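Local coordinates for oligopeptide-binding protein appA (Bacillus subtilis, PDB 1XOC) that captures oligopeptides outside the cell for an ABC-type peptide permease that can stand in for the Opp system in sporulation and competence, at residues L201-D206 against G210-D215. Residues are numbered along the deposited sequence; the frame is centred on the assembly and turned at random.
Sequences LEANDD and GRPYLD. With ZN (zinc ion), chain D.
The loop joining the antiparallel strands 198-203 and 216-221 folds back on itself here, and Arg211 lies across its mouth between Asp205 and Asp215. Where strand 198-203 ends, Ala203 N donates to Asp215 O at 2.9 Å, a backbone bond that ties the end of this strand to the residue just before strand 216-221. Ala203 CB points into the loop, 3.4 Å from Leu214 O and 4.0 Å from Pro212 CB, and the methyl lies over the centre of one guanidinium face, 3.6 Å from Arg211 CZ. With CG anti to the backbone N (chi1 -169°) and the chain extended as far as NE, Arg211 runs alongside Asp205, both side chains pointing the same way. Its NE gives a hydrogen bond of 2.9 Å to Asp205 OD1 within a salt bridge, the carboxylate and guanidinium planes only 15° apart. The far end grips Asp215: Arg211 NH2 reaches Asp215 OD1 at 2.8 Å, on the anti side and 28° out of the carboxylate plane, while NH1 bonds Pro212 O. These bonds fix the rotation of the guanidinium, and its positive charge probably offsets both carboxylates. Putting an alanine in place of Arg211 would probably cost Asp215 its salt-bridge partner, leave Asp205 with the zinc as its positive neighbour, and uncover the methyl of Ala203. Asp205 also binds a zinc ion through OD2 at 2.0 Å, so one carboxylate serves metal and arginine through different oxygens. Asn204 closes an Asx turn by accepting from Asp206 N, its ND2 bonded to Gly186 O, and Asp215 OD2 accepts from Gly22 N. The whole is a β-hairpin connection joining the two central strands of a mixed four-stranded sheet, its long loop closed by a three-residue salt-bridge network, within the family 5 solute-binding protein fold.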
ATOM      1  N   LEU A 201      -1.315 -21.848  -1.428  1.00 30.30           N
ATOM      2  CA  LEU A 201       0.072 -22.007  -1.858  1.00 30.24           C
ATOM      3  C   LEU A 201       0.765 -23.130  -1.077  1.00 29.96           C
ATOM      4  O   LEU A 201       0.415 -23.391   0.080  1.00 30.22           O
ATOM      5  CB  LEU A 201       0.861 -20.723  -1.613  1.00 30.62           C
ATOM      6  CG  LEU A 201       0.263 -19.376  -2.046  1.00 30.86           C
ATOM      7  CD1 LEU A 201       1.186 -18.256  -1.708  1.00 34.21           C
ATOM      8  CD2 LEU A 201      -0.017 -19.291  -3.519  1.00 32.74           C
ATOM      9  N   GLU A 202       1.746 -23.776  -1.716  1.00 30.17           N
ATOM     10  CA  GLU A 202       2.462 -24.945  -1.161  1.00 30.43           C
ATOM     11  C   GLU A 202       3.928 -24.583  -1.077  1.00 29.58           C
ATOM     12  O   GLU A 202       4.445 -23.856  -1.937  1.00 29.24           O
ATOM     13  CB  GLU A 202       2.357 -26.155  -2.098  1.00 31.52           C
ATOM     14  CG  GLU A 202       0.994 -26.729  -2.201  1.00 35.65           C
ATOM     15  CD  GLU A 202       0.938 -27.999  -3.067  1.00 36.39           C
ATOM     16  OE1 GLU A 202       1.811 -28.134  -3.965  1.00 43.08           O
ATOM     17  OE2 GLU A 202       0.003 -28.813  -2.859  1.00 45.05           O
ATOM     18  N   ALA A 203       4.607 -25.123  -0.075  1.00 28.85           N
ATOM     19  CA  ALA A 203       6.031 -24.891   0.091  1.00 28.67           C
ATOM     20  C   ALA A 203       6.769 -25.295  -1.145  1.00 27.93           C
ATOM     21  O   ALA A 203       6.539 -26.376  -1.681  1.00 28.91           O
ATOM     22  CB  ALA A 203       6.573 -25.668   1.281  1.00 29.08           C
ATOM     23  N   ASN A 204       7.661 -24.413  -1.597  1.00 27.33           N
ATOM     24  CA  ASN A 204       8.576 -24.705  -2.673  1.00 27.42           C
ATOM     25  C   ASN A 204       9.775 -25.493  -2.151  1.00 27.49           C
ATOM     26  O   ASN A 204      10.670 -24.905  -1.511  1.00 28.24           O
ATOM     27  CB  ASN A 204       9.079 -23.392  -3.263  1.00 26.97           C
ATOM     28  CG  ASN A 204      10.057 -23.582  -4.375  1.00 27.43           C
ATOM     29  OD1 ASN A 204      10.315 -24.719  -4.808  1.00 27.48           O
ATOM     30  ND2 ASN A 204      10.659 -22.455  -4.835  1.00 28.39           N
ATOM     31  N   ASP A 205       9.820 -26.791  -2.450  1.00 28.15           N
ATOM     32  CA  ASP A 205      10.886 -27.666  -1.970  1.00 28.16           C
ATOM     33  C   ASP A 205      12.277 -27.260  -2.486  1.00 28.74           C
ATOM     34  O   ASP A 205      13.312 -27.665  -1.907  1.00 28.91           O
ATOM     35  CB  ASP A 205      10.590 -29.107  -2.412  1.00 27.83           C
ATOM     36  CG  ASP A 205       9.299 -29.679  -1.814  1.00 27.08           C
ATOM     37  OD1 ASP A 205       8.887 -29.265  -0.753  1.00 33.21           O
ATOM     38  OD2 ASP A 205       8.723 -30.614  -2.380  1.00 33.24           O
ATOM     39  N   ASP A 206      12.316 -26.531  -3.593  1.00 28.92           N
ATOM     40  CA  ASP A 206      13.598 -26.132  -4.217  1.00 28.99           C
ATOM     41  C   ASP A 206      13.921 -24.661  -4.005  1.00 29.55           C
ATOM     42  O   ASP A 206      14.719 -24.102  -4.745  1.00 30.61           O
ATOM     43  CB  ASP A 206      13.562 -26.445  -5.721  1.00 29.92           C
ATOM     44  CG  ASP A 206      14.946 -26.703  -6.323  1.00 30.79           C
ATOM     45  OD1 ASP A 206      15.940 -26.884  -5.585  1.00 36.91           O
ATOM     46  OD2 ASP A 206      15.022 -26.740  -7.565  1.00 37.58           O
ATOM     47  N   GLY A 210      16.339 -22.553   1.030  1.00 29.88           N
ATOM     48  CA  GLY A 210      15.843 -23.728   1.729  1.00 29.16           C
ATOM     49  C   GLY A 210      14.326 -23.702   1.765  1.00 28.17           C
ATOM     50  O   GLY A 210      13.695 -22.649   1.856  1.00 27.73           O
ATOM     51  N   ARG A 211      13.726 -24.883   1.709  1.00 28.50           N
ATOM     52  CA  ARG A 211      12.289 -24.995   1.796  1.00 28.22           C
ATOM     53  C   ARG A 211      11.706 -24.285   3.028  1.00 28.25           C
ATOM     54  O   ARG A 211      12.281 -24.380   4.122  1.00 29.19           O
ATOM     55  CB  ARG A 211      11.892 -26.478   1.886  1.00 26.93           C
ATOM     56  CG  ARG A 211      10.379 -26.759   1.722  1.00 27.50           C
ATOM     57  CD  ARG A 211      10.098 -28.137   2.254  1.00 28.27           C
ATOM     58  NE  ARG A 211       8.745 -28.660   2.086  1.00 27.89           N
ATOM     59  CZ  ARG A 211       7.781 -28.625   3.000  1.00 29.68           C
ATOM     60  NH1 ARG A 211       7.933 -27.971   4.148  1.00 30.53           N
ATOM     61  NH2 ARG A 211       6.629 -29.254   2.736  1.00 31.03           N
ATOM     62  N   PRO A 212      10.540 -23.635   2.861  1.00 28.12           N
ATOM     63  CA  PRO A 212       9.787 -23.230   4.054  1.00 28.39           C
ATOM     64  C   PRO A 212       9.593 -24.351   5.040  1.00 28.15           C
ATOM     65  O   PRO A 212       9.530 -25.517   4.647  1.00 28.00           O
ATOM     66  CB  PRO A 212       8.403 -22.869   3.475  1.00 28.90           C
ATOM     67  CG  PRO A 212       8.717 -22.348   2.141  1.00 29.93           C
ATOM     68  CD  PRO A 212       9.835 -23.213   1.630  1.00 28.73           C
ATOM     69  N   TYR A 213       9.453 -23.998   6.313  1.00 27.89           N
ATOM     70  CA  TYR A 213       9.057 -24.993   7.312  1.00 27.73           C
ATOM     71  C   TYR A 213       7.576 -25.362   7.165  1.00 27.35           C
ATOM     72  O   TYR A 213       7.213 -26.548   7.236  1.00 27.48           O
ATOM     73  CB  TYR A 213       9.343 -24.504   8.727  1.00 29.32           C
ATOM     74  CG  TYR A 213      10.800 -24.205   8.947  1.00 29.43           C
ATOM     75  CD1 TYR A 213      11.743 -25.222   8.952  1.00 31.73           C
ATOM     76  CD2 TYR A 213      11.236 -22.906   9.138  1.00 29.62           C
ATOM     77  CE1 TYR A 213      13.085 -24.951   9.151  1.00 31.86           C
ATOM     78  CE2 TYR A 213      12.591 -22.619   9.339  1.00 30.96           C
ATOM     79  CZ  TYR A 213      13.501 -23.644   9.324  1.00 31.82           C
ATOM     80  OH  TYR A 213      14.846 -23.397   9.519  1.00 34.73           O
ATOM     81  N   LEU A 214       6.736 -24.350   6.969  1.00 27.58           N
ATOM     82  CA  LEU A 214       5.304 -24.552   6.770  1.00 27.82           C
ATOM     83  C   LEU A 214       5.054 -25.274   5.459  1.00 27.98           C
ATOM     84  O   LEU A 214       5.700 -24.984   4.463  1.00 29.34           O
ATOM     85  CB  LEU A 214       4.534 -23.198   6.785  1.00 27.99           C
ATOM     86  CG  LEU A 214       4.577 -22.501   8.155  1.00 29.08           C
ATOM     87  CD1 LEU A 214       4.207 -21.013   8.047  1.00 29.12           C
ATOM     88  CD2 LEU A 214       3.617 -23.192   9.120  1.00 30.33           C
ATOM     89  N   ASP A 215       4.134 -26.240   5.469  1.00 27.59           N
ATOM     90  CA  ASP A 215       3.814 -27.023   4.286  1.00 28.08           C
ATOM     91  C   ASP A 215       2.952 -26.246   3.297  1.00 27.66           C
ATOM     92  O   ASP A 215       3.169 -26.346   2.081  1.00 27.95           O
ATOM     93  CB  ASP A 215       3.110 -28.311   4.660  1.00 28.19           C
ATOM     94  CG  ASP A 215       4.010 -29.282   5.422  1.00 30.59           C
ATOM     95  OD1 ASP A 215       5.226 -29.353   5.159  1.00 29.90           O
ATOM     96  OD2 ASP A 215       3.477 -29.981   6.295  1.00 31.68           O
TER
HETATM   97 ZN    ZN D 522       7.558 -31.805  -1.246  0.50 19.29          ZN
HETATM   98  O   HOH W   1       6.043 -31.923  -2.047  0.50 21.80           O